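Chemotaxis protein CheX (Vibrio vulnificus, PDB 6VPW) probably acts in bacterial chemotaxis as a CheX-family phosphatase that dephosphorylates the response regulator CheY. Local coordinates at residues F7-L12 and I137-F141. Sequence-based numbering, arbitrary orientation.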
loop_
_atom_site.group_PDB
_atom_site.type_symbol
_atom_site.label_atom_id
_atom_site.label_comp_id
_atom_site.label_asym_id
_atom_site.label_seq_id
_atom_site.Cartn_x
_atom_site.Cartn_y
_atom_site.Cartn_z
ATOM N N PHE A 7 11.426 4.916 15.571
ATOM C CA PHE A 7 11.323 3.971 14.431
ATOM C C PHE A 7 12.056 4.513 13.199
ATOM O O PHE A 7 12.274 3.738 12.267
ATOM C CB PHE A 7 9.851 3.685 14.103
ATOM C CG PHE A 7 9.024 4.912 13.839
ATOM C CD1 PHE A 7 9.139 5.601 12.640
ATOM C CD2 PHE A 7 8.133 5.387 14.789
ATOM C CE1 PHE A 7 8.379 6.737 12.399
ATOM C CE2 PHE A 7 7.375 6.524 14.545
ATOM C CZ PHE A 7 7.509 7.203 13.355
ATOM N N VAL A 8 12.460 5.782 13.206
ATOM C CA VAL A 8 13.054 6.382 11.973
ATOM C C VAL A 8 14.386 5.704 11.598
ATOM O O VAL A 8 14.448 5.136 10.503
ATOM C CB VAL A 8 13.203 7.907 12.126
ATOM C CG1 VAL A 8 14.012 8.530 11.001
ATOM C CG2 VAL A 8 11.849 8.581 12.245
ATOM N N ASN A 9 15.398 5.767 12.466
ATOM C CA ASN A 9 16.759 5.258 12.134
ATOM C C ASN A 9 16.769 3.767 11.792
ATOM O O ASN A 9 17.448 3.377 10.850
ATOM C CB ASN A 9 17.759 5.620 13.228
ATOM C CG ASN A 9 17.995 7.113 13.281
ATOM O OD1 ASN A 9 17.690 7.820 12.327
ATOM N ND2 ASN A 9 18.542 7.595 14.379
ATOM N N PRO A 10 16.106 2.874 12.557
ATOM C CA PRO A 10 16.078 1.455 12.198
ATOM C C PRO A 10 15.596 1.202 10.761
ATOM O O PRO A 10 16.207 0.354 10.110
ATOM C CB PRO A 10 15.129 0.846 13.232
ATOM C CG PRO A 10 15.276 1.752 14.429
ATOM C CD PRO A 10 15.453 3.138 13.845
ATOM N N PHE A 11 14.541 1.910 10.307
ATOM C CA PHE A 11 14.041 1.740 8.913
ATOM C C PHE A 11 15.065 2.299 7.908
ATOM O O PHE A 11 15.340 1.625 6.921
ATOM C CB PHE A 11 12.637 2.343 8.716
ATOM C CG PHE A 11 11.523 1.453 9.202
ATOM C CD1 PHE A 11 10.983 0.478 8.375
ATOM C CD2 PHE A 11 11.057 1.535 10.509
ATOM C CE1 PHE A 11 10.002 -0.390 8.837
ATOM C CE2 PHE A 11 10.062 0.682 10.964
ATOM C CZ PHE A 11 9.531 -0.277 10.126
ATOM N N LEU A 12 15.602 3.490 8.169
ATOM C CA LEU A 12 16.574 4.161 7.262
ATOM C C LEU A 12 17.812 3.266 7.117
ATOM O O LEU A 12 18.193 2.974 5.975
ATOM C CB LEU A 12 16.911 5.534 7.855
ATOM C CG LEU A 12 17.738 6.493 6.995
ATOM C CD1 LEU A 12 17.558 7.917 7.479
ATOM C CD2 LEU A 12 19.219 6.131 7.000
ATOM N N ILE A 137 6.744 10.615 8.362
ATOM C CA ILE A 137 8.190 10.924 8.168
ATOM C C ILE A 137 8.593 10.470 6.763
ATOM O O ILE A 137 8.230 9.327 6.377
ATOM C CB ILE A 137 9.046 10.223 9.240
ATOM C CG1 ILE A 137 8.586 10.545 10.667
ATOM C CG2 ILE A 137 10.521 10.545 9.033
ATOM C CD1 ILE A 137 8.707 11.996 11.037
ATOM N N ILE A 138 9.252 11.348 6.007
ATOM C CA ILE A 138 9.774 10.975 4.665
ATOM C C ILE A 138 11.298 10.954 4.787
ATOM O O ILE A 138 11.844 11.873 5.404
ATOM C CB ILE A 138 9.289 11.913 3.539
ATOM C CG1 ILE A 138 9.809 11.453 2.172
ATOM C CG2 ILE A 138 9.668 13.362 3.820
ATOM C CD1 ILE A 138 9.188 12.181 0.995
ATOM N N MET A 139 11.929 9.906 4.263
ATOM C CA MET A 139 13.403 9.763 4.306
ATOM C C MET A 139 13.875 9.690 2.857
ATOM O O MET A 139 13.747 8.642 2.226
ATOM C CB MET A 139 13.796 8.491 5.067
ATOM C CG MET A 139 12.963 8.265 6.341
ATOM S SD MET A 139 13.315 6.692 7.176
ATOM C CE MET A 139 11.825 6.518 8.154
ATOM N N PRO A 140 14.311 10.816 2.244
ATOM C CA PRO A 140 14.786 10.794 0.863
ATOM C C PRO A 140 16.167 10.141 0.709
ATOM O O PRO A 140 16.981 10.208 1.628
ATOM C CB PRO A 140 14.880 12.273 0.432
ATOM C CG PRO A 140 14.285 13.079 1.593
ATOM C CD PRO A 140 14.319 12.172 2.811
ATOM N N PHE A 141 16.415 9.584 -0.475
ATOM C CA PHE A 141 17.713 8.949 -0.808
ATOM C C PHE A 141 18.063 9.281 -2.255
ATOM O O PHE A 141 17.142 9.501 -3.085
ATOM C CB PHE A 141 17.669 7.428 -0.648
ATOM C CG PHE A 141 17.422 6.921 0.750
ATOM C CD1 PHE A 141 16.131 6.713 1.208
ATOM C CD2 PHE A 141 18.480 6.615 1.591
ATOM C CE1 PHE A 141 15.903 6.227 2.486
ATOM C CE2 PHE A 141 18.250 6.119 2.866
ATOM C CZ PHE A 141 16.963 5.926 3.311
#
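Met139 reaches from strand 137-142 to the first turn of helix 8-23, placing its SD against Leu12 and its CE against Val8. This is helix-on-sheet packing in the alpha+beta fold of the CheX family, on its antiparallel sheet: the axes of 8-12 and 137-141 approach to 10.3 Å at an angle of 33°, so the two short segments run in broadly the same direction. The CB of Met139 points at the helix, and beyond CG the chain is extended (chi2 175°), which carries the thioether straight out from the strand. CB and CG of Met139 make no approach within 4.2 Å to segment 7-12; contact begins at SD, which comes to 3.8 Å from CB of Leu12, and CE ends 3.8 Å from the carbonyl O of Val8 and 4.1 Å from its CG1, with CB of Phe11 a little farther off. That carbonyl is already engaged, accepting the helical bond from Leu12 N, so the methyl meets a backbone turn whose polar group has a partner.

Isoleucine and phenylalanine flank the methionine two residues away along the strand. Ile137 crosses Val8 at about a right angle, CG2 to CG2 at 4.0 Å, while its CG1 meets CE1 of Phe7 obliquely. Within segment 7-12, O of Phe7 lies in the plane of the Phe11 ring, at its edge. Beside it in the sheet, strand 148-154 pairs antiparallel with strand 137-142, and its Ile152 touches Phe7, Phe11 and Met139. At the other end, CG of Leu12 sits 3.8 Å from CZ of Phe141.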